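Local structure of Xaa-Pro Dipeptidase (Alteromonas macleodii, 2QS8) at residues A[67-72]-A[275-280]; A[323-328]-A[342-347]; A[327-330]-A[336-339]. The protein probably acts as a metal-dependent dipeptidase or carboxypeptidase of the amidohydrolase superfamily, with magnesium and methionine bound in its active site. All blocks are in the same frame, centred on the assembly; numbering follows the deposited sequence.

Contact 1: residues A[67-72]-A[275-280]; sequences DMHVHF and VPTISA. With MG (magnesium ion), chain C; MET (methionine), chain D.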
loop_
_atom_site.group_PDB
_atom_site.type_symbol
_atom_site.label_atom_id
_atom_site.label_comp_id
_atom_site.label_asym_id
_atom_site.label_seq_id
_atom_site.Cartn_x
_atom_site.Cartn_y
_atom_site.Cartn_z
ATOM N N ASP A 67 -15.782 26.189 23.359
ATOM C CA ASP A 67 -15.289 26.603 22.044
ATOM C C ASP A 67 -14.892 25.318 21.312
ATOM O O ASP A 67 -13.952 24.642 21.698
ATOM C CB ASP A 67 -14.079 27.539 22.198
ATOM C CG ASP A 67 -13.721 28.256 20.906
ATOM O OD1 ASP A 67 -13.936 27.681 19.820
ATOM O OD2 ASP A 67 -13.211 29.398 20.980
HETATM N N MSE A 68 -15.634 24.982 20.263
HETATM C CA MSE A 68 -15.389 23.757 19.497
HETATM C C MSE A 68 -14.195 23.808 18.534
HETATM O O MSE A 68 -13.952 22.833 17.821
HETATM C CB MSE A 68 -16.627 23.408 18.674
HETATM C CG MSE A 68 -17.910 23.218 19.458
HETATM SE SE MSE A 68 -17.634 21.715 20.662
HETATM C CE MSE A 68 -17.559 20.178 19.476
ATOM N N HIS A 69 -13.469 24.922 18.488
ATOM C CA HIS A 69 -12.366 25.023 17.536
ATOM C C HIS A 69 -11.254 25.967 17.975
ATOM O O HIS A 69 -11.276 27.160 17.667
ATOM C CB HIS A 69 -12.927 25.463 16.180
ATOM C CG HIS A 69 -12.007 25.227 15.020
ATOM N ND1 HIS A 69 -12.381 24.484 13.920
ATOM C CD2 HIS A 69 -10.757 25.678 14.764
ATOM C CE1 HIS A 69 -11.400 24.493 13.035
ATOM N NE2 HIS A 69 -10.405 25.211 13.522
ATOM N N VAL A 70 -10.278 25.426 18.694
ATOM C CA VAL A 70 -9.161 26.236 19.166
ATOM C C VAL A 70 -7.833 25.544 18.871
ATOM O O VAL A 70 -7.791 24.327 18.683
ATOM C CB VAL A 70 -9.249 26.515 20.697
ATOM C CG1 VAL A 70 -10.543 27.271 21.019
ATOM C CG2 VAL A 70 -9.172 25.213 21.472
ATOM N N HIS A 71 -6.761 26.330 18.820
ATOM C CA HIS A 71 -5.427 25.800 18.552
ATOM C C HIS A 71 -4.412 26.331 19.566
ATOM O O HIS A 71 -3.515 27.102 19.213
ATOM C CB HIS A 71 -4.963 26.186 17.139
ATOM C CG HIS A 71 -5.821 25.643 16.042
ATOM N ND1 HIS A 71 -5.885 24.299 15.743
ATOM C CD2 HIS A 71 -6.643 26.266 15.163
ATOM C CE1 HIS A 71 -6.705 24.118 14.724
ATOM N NE2 HIS A 71 -7.179 25.294 14.353
ATOM N N PHE A 72 -4.549 25.930 20.824
ATOM C CA PHE A 72 -3.606 26.383 21.836
ATOM C C PHE A 72 -2.211 26.000 21.352
ATOM O O PHE A 72 -2.014 24.899 20.832
ATOM C CB PHE A 72 -3.857 25.703 23.186
ATOM C CG PHE A 72 -5.209 25.998 23.800
ATOM C CD1 PHE A 72 -5.850 27.216 23.588
ATOM C CD2 PHE A 72 -5.802 25.074 24.648
ATOM C CE1 PHE A 72 -7.064 27.505 24.222
ATOM C CE2 PHE A 72 -7.012 25.351 25.288
ATOM C CZ PHE A 72 -7.642 26.568 25.075
ATOM N N VAL A 275 -19.781 24.641 12.695
ATOM C CA VAL A 275 -18.935 25.474 13.555
ATOM C C VAL A 275 -18.380 26.549 12.615
ATOM O O VAL A 275 -17.371 26.347 11.943
ATOM C CB VAL A 275 -17.783 24.658 14.146
ATOM C CG1 VAL A 275 -17.028 25.477 15.155
ATOM C CG2 VAL A 275 -18.315 23.404 14.769
ATOM N N PRO A 276 -19.030 27.718 12.575
ATOM C CA PRO A 276 -18.649 28.840 11.717
ATOM C C PRO A 276 -17.272 29.500 11.808
ATOM O O PRO A 276 -16.661 29.753 10.779
ATOM C CB PRO A 276 -19.780 29.838 11.946
ATOM C CG PRO A 276 -20.135 29.604 13.367
ATOM C CD PRO A 276 -20.131 28.102 13.474
ATOM N N THR A 277 -16.784 29.772 13.008
ATOM C CA THR A 277 -15.505 30.467 13.170
ATOM C C THR A 277 -15.545 31.766 12.373
ATOM O O THR A 277 -14.652 32.052 11.562
ATOM C CB THR A 277 -14.277 29.627 12.697
ATOM O OG1 THR A 277 -14.266 29.518 11.260
ATOM C CG2 THR A 277 -14.302 28.251 13.350
ATOM N N ILE A 278 -16.595 32.547 12.595
ATOM C CA ILE A 278 -16.741 33.824 11.905
ATOM C C ILE A 278 -15.547 34.732 12.219
ATOM O O ILE A 278 -15.018 35.389 11.329
ATOM C CB ILE A 278 -18.039 34.559 12.319
ATOM C CG1 ILE A 278 -19.252 33.672 12.048
ATOM C CG2 ILE A 278 -18.171 35.864 11.532
ATOM C CD1 ILE A 278 -20.544 34.222 12.597
ATOM N N SER A 279 -15.128 34.746 13.483
ATOM C CA SER A 279 -14.003 35.569 13.923
ATOM C C SER A 279 -12.780 35.392 13.032
ATOM O O SER A 279 -12.243 36.362 12.503
ATOM C CB SER A 279 -13.612 35.221 15.360
ATOM O OG SER A 279 -14.631 35.569 16.276
ATOM N N ALA A 280 -12.340 34.147 12.886
ATOM C CA ALA A 280 -11.172 33.838 12.071
ATOM C C ALA A 280 -11.404 34.314 10.645
ATOM O O ALA A 280 -10.474 34.766 9.981
ATOM C CB ALA A 280 -10.890 32.334 12.088
HETATM MG MG MG C . -8.269 25.658 12.510
HETATM N N MET D . -7.727 28.157 9.572
HETATM C CA MET D . -8.654 28.360 8.421
HETATM C C MET D . -7.936 28.222 7.081
HETATM O O MET D . -8.621 27.931 6.080
HETATM C CB MET D . -9.289 29.747 8.507
HETATM C CG MET D . -10.292 30.011 7.418
HETATM S SD MET D . -11.142 31.525 7.697
HETATM C CE MET D . -12.102 31.073 9.114
HETATM O OXT MET D . -6.701 28.416 7.053
#
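Thr-277 lays its methyl group over one face of the His-69 imidazole, CG2 standing 4.1 Å from CG and offset toward the ring's rim. At the opposite end of that ring NE2 binds the magnesium ion at 2.4 Å, and NE2 of His-71 binds the same ion at 2.2 Å. With chi1 at 71°, Thr-277 divides its two branches: CG2 goes to the histidine, whereas OG1 is hydrogen-bonded to His-255 ND1 and also lies at van der Waals distance, 3.4 Å, from CE of the bound methionine. Ala-280, in the first turn of helix 278-287, brings CB to 3.5 Å from that same CE, so both residues border the ligand's thioether end. The two histidines, separated by Val-70, form the HxH metal-binding motif that amidohydrolases carry at the end of the first strand of their TIM barrel. Behind this shell, Val-275 CG1 packs against Met-68 CB at 4.1 Å and also reaches CB of His-69. Asp-67 closes an Asx turn, its OD1 accepting from the backbone N of His-69 at 3.1 Å from the anti side, tilted out of the carboxylate plane. Farther out, Glu-254 OE1 pairs with ND1 of His-69, fixing the ring's rotation.

Contact 2: residues A[323-328]-A[342-347]; sequences IAFGTD and VYMVEN. With MET (methionine), chain D.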
loop_
_atom_site.group_PDB
_atom_site.type_symbol
_atom_site.label_atom_id
_atom_site.label_comp_id
_atom_site.label_asym_id
_atom_site.label_seq_id
_atom_site.Cartn_x
_atom_site.Cartn_y
_atom_site.Cartn_z
ATOM N N ILE A 323 -26.000 24.423 14.818
ATOM C CA ILE A 323 -24.817 25.237 15.012
ATOM C C ILE A 323 -24.235 25.144 16.414
ATOM O O ILE A 323 -24.958 25.214 17.408
ATOM C CB ILE A 323 -25.137 26.723 14.701
ATOM C CG1 ILE A 323 -25.370 26.890 13.194
ATOM C CG2 ILE A 323 -24.021 27.624 15.195
ATOM C CD1 ILE A 323 -25.791 28.289 12.767
ATOM N N ALA A 324 -22.914 24.978 16.478
ATOM C CA ALA A 324 -22.195 24.904 17.744
ATOM C C ALA A 324 -21.076 25.948 17.704
ATOM O O ALA A 324 -20.432 26.140 16.667
ATOM C CB ALA A 324 -21.613 23.509 17.949
ATOM N N PHE A 325 -20.864 26.617 18.834
ATOM C CA PHE A 325 -19.854 27.665 18.976
ATOM C C PHE A 325 -18.399 27.233 18.677
ATOM O O PHE A 325 -17.892 26.272 19.263
ATOM C CB PHE A 325 -19.928 28.230 20.396
ATOM C CG PHE A 325 -19.156 29.495 20.587
ATOM C CD1 PHE A 325 -19.766 30.725 20.386
ATOM C CD2 PHE A 325 -17.831 29.462 20.999
ATOM C CE1 PHE A 325 -19.071 31.903 20.599
ATOM C CE2 PHE A 325 -17.131 30.631 21.213
ATOM C CZ PHE A 325 -17.752 31.858 21.014
ATOM N N GLY A 326 -17.743 27.971 17.784
ATOM C CA GLY A 326 -16.366 27.692 17.410
ATOM C C GLY A 326 -15.708 28.920 16.792
ATOM O O GLY A 326 -16.258 29.514 15.871
ATOM N N THR A 327 -14.516 29.269 17.254
ATOM C CA THR A 327 -13.843 30.485 16.792
ATOM C C THR A 327 -12.577 30.369 15.919
ATOM O O THR A 327 -12.267 31.271 15.142
ATOM C CB THR A 327 -13.459 31.341 18.007
ATOM O OG1 THR A 327 -12.378 30.706 18.698
ATOM C CG2 THR A 327 -14.643 31.444 18.980
ATOM N N ASP A 328 -11.856 29.263 16.066
ATOM C CA ASP A 328 -10.604 29.043 15.361
ATOM C C ASP A 328 -9.555 29.973 15.982
ATOM O O ASP A 328 -8.695 30.536 15.288
ATOM C CB ASP A 328 -10.732 29.302 13.852
ATOM C CG ASP A 328 -9.602 28.653 13.043
ATOM O OD1 ASP A 328 -8.736 27.969 13.629
ATOM O OD2 ASP A 328 -9.579 28.811 11.806
ATOM N N VAL A 342 -20.646 38.244 19.434
ATOM C CA VAL A 342 -21.071 39.486 18.813
ATOM C C VAL A 342 -21.254 39.313 17.304
ATOM O O VAL A 342 -22.159 39.907 16.711
ATOM C CB VAL A 342 -20.054 40.604 19.078
ATOM C CG1 VAL A 342 -20.598 41.932 18.551
ATOM C CG2 VAL A 342 -19.741 40.675 20.565
ATOM N N TYR A 343 -20.397 38.500 16.691
ATOM C CA TYR A 343 -20.483 38.255 15.256
ATOM C C TYR A 343 -21.709 37.423 14.915
ATOM O O TYR A 343 -22.372 37.670 13.911
ATOM C CB TYR A 343 -19.217 37.550 14.748
ATOM C CG TYR A 343 -18.025 38.463 14.546
ATOM C CD1 TYR A 343 -18.082 39.521 13.635
ATOM C CD2 TYR A 343 -16.822 38.240 15.222
ATOM C CE1 TYR A 343 -16.982 40.325 13.397
ATOM C CE2 TYR A 343 -15.705 39.045 14.990
ATOM C CZ TYR A 343 -15.797 40.083 14.075
ATOM O OH TYR A 343 -14.700 40.874 13.818
HETATM N N MSE A 344 -22.014 36.441 15.755
HETATM C CA MSE A 344 -23.160 35.582 15.529
HETATM C C MSE A 344 -24.453 36.362 15.608
HETATM O O MSE A 344 -25.381 36.126 14.831
HETATM C CB MSE A 344 -23.163 34.456 16.551
HETATM C CG MSE A 344 -21.975 33.556 16.378
HETATM SE SE MSE A 344 -22.005 32.166 17.712
HETATM C CE MSE A 344 -22.950 30.744 16.755
ATOM N N VAL A 345 -24.496 37.312 16.534
ATOM C CA VAL A 345 -25.673 38.142 16.710
ATOM C C VAL A 345 -25.862 39.087 15.526
ATOM O O VAL A 345 -26.937 39.137 14.938
ATOM C CB VAL A 345 -25.590 38.976 18.018
ATOM C CG1 VAL A 345 -26.805 39.884 18.127
ATOM C CG2 VAL A 345 -25.513 38.047 19.234
ATOM N N GLU A 346 -24.818 39.833 15.174
ATOM C CA GLU A 346 -24.905 40.775 14.068
ATOM C C GLU A 346 -25.303 40.111 12.758
ATOM O O GLU A 346 -25.767 40.780 11.835
ATOM C CB GLU A 346 -23.577 41.506 13.881
ATOM C CG GLU A 346 -23.064 42.159 15.149
ATOM C CD GLU A 346 -22.062 43.264 14.875
ATOM O OE1 GLU A 346 -21.193 43.084 13.988
ATOM O OE2 GLU A 346 -22.145 44.309 15.566
ATOM N N ASN A 347 -25.136 38.796 12.674
ATOM C CA ASN A 347 -25.490 38.094 11.455
ATOM C C ASN A 347 -26.793 37.300 11.514
ATOM O O ASN A 347 -26.982 36.346 10.753
ATOM C CB ASN A 347 -24.322 37.211 11.013
ATOM C CG ASN A 347 -23.169 38.031 10.449
ATOM O OD1 ASN A 347 -23.234 38.518 9.322
ATOM N ND2 ASN A 347 -22.122 38.206 11.246
HETATM N N MET D . -7.727 28.157 9.572
HETATM C CA MET D . -8.654 28.360 8.421
HETATM C C MET D . -7.936 28.222 7.081
HETATM O O MET D . -8.621 27.931 6.080
HETATM C CB MET D . -9.289 29.747 8.507
HETATM C CG MET D . -10.292 30.011 7.418
HETATM S SD MET D . -11.142 31.525 7.697
HETATM C CE MET D . -12.102 31.073 9.114
HETATM O OXT MET D . -6.701 28.416 7.053
#
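The backbones of 323-328 and 342-347 come nearest at Phe-325 and Met-344, whose CA atoms are still 9.2 Å apart, leaving side chains to bridge the gap between the extended chain and the helix. Met-344, a selenomethionine, does most of this. Its side chain runs straight to CG and SE (chi2 179°) and then bends, chi3 93°, so that selenium and methyl serve different partners. SE lies obliquely beside the Phe-325 ring, 3.8 Å from CD1, a Met-aromatic contact. CE passes on to CG2 of Ile-323 at 3.6 Å. Phe-313 of helix 299-319 touches both Ile-323 and Met-344, while Phe-341 and Phe-107 meet the Phe-325 ring. At the far end of 323-328, Asp-328 belongs to the magnesium site with His-69 and His-71, and its OD2 accepts from N of the bound methionine at 3.0 Å. With an alanine at Asp-328, the ligand's amino group would probably lose this acceptor and the magnesium site its carboxylate. Backbone bonds of Ala-324 to Tyr-274 and of Phe-325 to Met-68 put 323-328 between the seventh and first strands, consistent with the closing eighth strand of an amidohydrolase barrel, which ends in the metal-site aspartate.

Contact 3: residues A[327-330]-A[336-339]; sequences TDAG and TNWK. With MET (methionine), chain D.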
loop_
_atom_site.group_PDB
_atom_site.type_symbol
_atom_site.label_atom_id
_atom_site.label_comp_id
_atom_site.label_asym_id
_atom_site.label_seq_id
_atom_site.Cartn_x
_atom_site.Cartn_y
_atom_site.Cartn_z
ATOM N N THR A 327 -14.516 29.269 17.254
ATOM C CA THR A 327 -13.843 30.485 16.792
ATOM C C THR A 327 -12.577 30.369 15.919
ATOM O O THR A 327 -12.267 31.271 15.142
ATOM C CB THR A 327 -13.459 31.341 18.007
ATOM O OG1 THR A 327 -12.378 30.706 18.698
ATOM C CG2 THR A 327 -14.643 31.444 18.980
ATOM N N ASP A 328 -11.856 29.263 16.066
ATOM C CA ASP A 328 -10.604 29.043 15.361
ATOM C C ASP A 328 -9.555 29.973 15.982
ATOM O O ASP A 328 -8.695 30.536 15.288
ATOM C CB ASP A 328 -10.732 29.302 13.852
ATOM C CG ASP A 328 -9.602 28.653 13.043
ATOM O OD1 ASP A 328 -8.736 27.969 13.629
ATOM O OD2 ASP A 328 -9.579 28.811 11.806
ATOM N N ALA A 329 -9.665 30.142 17.296
ATOM C CA ALA A 329 -8.714 30.936 18.065
ATOM C C ALA A 329 -7.363 30.224 17.906
ATOM O O ALA A 329 -7.250 29.022 18.139
ATOM C CB ALA A 329 -9.124 30.972 19.527
ATOM N N GLY A 330 -6.349 30.960 17.537
ATOM C CA GLY A 330 -5.028 30.414 17.262
ATOM C C GLY A 330 -4.615 31.087 15.963
ATOM O O GLY A 330 -3.449 31.114 15.584
ATOM N N THR A 336 -9.863 36.142 22.995
ATOM C CA THR A 336 -10.801 37.061 22.364
ATOM C C THR A 336 -11.993 36.255 21.832
ATOM O O THR A 336 -12.771 36.725 20.999
ATOM C CB THR A 336 -10.127 37.822 21.198
ATOM O OG1 THR A 336 -9.745 36.892 20.172
ATOM C CG2 THR A 336 -8.889 38.578 21.713
ATOM N N ASN A 337 -12.117 35.032 22.334
ATOM C CA ASN A 337 -13.177 34.119 21.916
ATOM C C ASN A 337 -14.567 34.759 21.957
ATOM O O ASN A 337 -15.396 34.513 21.076
ATOM C CB ASN A 337 -13.162 32.872 22.800
ATOM C CG ASN A 337 -11.776 32.240 22.905
ATOM O OD1 ASN A 337 -11.531 31.150 22.376
ATOM N ND2 ASN A 337 -10.864 32.924 23.590
ATOM N N TRP A 338 -14.807 35.593 22.965
ATOM C CA TRP A 338 -16.108 36.246 23.131
ATOM C C TRP A 338 -16.625 37.002 21.904
ATOM O O TRP A 338 -17.843 37.060 21.681
ATOM C CB TRP A 338 -16.077 37.197 24.327
ATOM C CG TRP A 338 -15.112 38.332 24.164
ATOM C CD1 TRP A 338 -13.790 38.341 24.494
ATOM C CD2 TRP A 338 -15.391 39.616 23.596
ATOM N NE1 TRP A 338 -13.225 39.551 24.173
ATOM C CE2 TRP A 338 -14.187 40.356 23.624
ATOM C CE3 TRP A 338 -16.544 40.219 23.079
ATOM C CZ2 TRP A 338 -14.099 41.664 23.139
ATOM C CZ3 TRP A 338 -16.460 41.521 22.597
ATOM C CH2 TRP A 338 -15.243 42.231 22.635
ATOM N N LYS A 339 -15.715 37.579 21.117
ATOM C CA LYS A 339 -16.097 38.336 19.927
ATOM C C LYS A 339 -16.968 37.521 18.974
ATOM O O LYS A 339 -17.779 38.085 18.231
ATOM C CB LYS A 339 -14.855 38.827 19.185
ATOM C CG LYS A 339 -13.988 39.751 20.010
ATOM C CD LYS A 339 -12.794 40.236 19.211
ATOM C CE LYS A 339 -11.879 41.108 20.052
ATOM N NZ LYS A 339 -10.758 41.635 19.225
HETATM N N MET D . -7.727 28.157 9.572
HETATM C CA MET D . -8.654 28.360 8.421
HETATM C C MET D . -7.936 28.222 7.081
HETATM O O MET D . -8.621 27.931 6.080
HETATM C CB MET D . -9.289 29.747 8.507
HETATM C CG MET D . -10.292 30.011 7.418
HETATM S SD MET D . -11.142 31.525 7.697
HETATM C CE MET D . -12.102 31.073 9.114
HETATM O OXT MET D . -6.701 28.416 7.053
#
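Thr-327 and Asn-337 bring their CA atoms to 6.3 Å, and their side chains cross at about a right angle. From CA of Thr-327, CB points toward 336-339 and there parts into two branches with different surroundings. Chi1 of 72° sets OG1 between the backbone N and the carbonyl carbon. In that place the hydroxyl is hydrogen-bonded to OD2 of Asp-67, its principal partner. OG1 also takes a weak bond from the backbone N of Ala-329 at 3.1 Å, bent to 129°, as in an ST turn. The methyl branch, CG2, rests 3.8 Å from the backbone O of Asn-337, an ordinary van der Waals approach. Ala-329 adds a second apolar surface, its CB directed at the amide end of Asn-337, which thus borders both Thr-327 and Ala-329. Between them Asp-328 has a positive phi of 72° and turns its side chain away from 336-339, into the active site. Within 336-339, Lys-339 N bonds to Thr-336 O at 3.1 Å, closing a turn that leads into helix 339-346. Gln-332, in the intervening residues, bonds to Thr-327 O. The whole contact lies in the loop between helices 299-319 and 339-346, fastened to the end of strand 60-67 through Asp-67 and to strand 69-70 through the backbone pairing of Asp-328 with His-69.

In the fold
The touching residues of all three contacts are buried, but contact 1 lies closest to the chain centre and contact 2 farthest, on the side of helix 339-346. Contacts 2 and 3 overlap at Thr-327 and Asp-328, yet contact 3 uses Thr-327 and Ala-329 against the approach to that helix, and contact 2 uses Ile-323 and Phe-325, earlier in the same chain, against the helix itself. Contact 1 meets this chain where Val-275 CG1 packs on Gly-326 CA. Among the residues that touch, a metal-binding histidine marks contact 1, a mixed polar and apolar turn contact 3, and aliphatic, aromatic and selenium packing contact 2; Asp-328 brings the active site into the latter two.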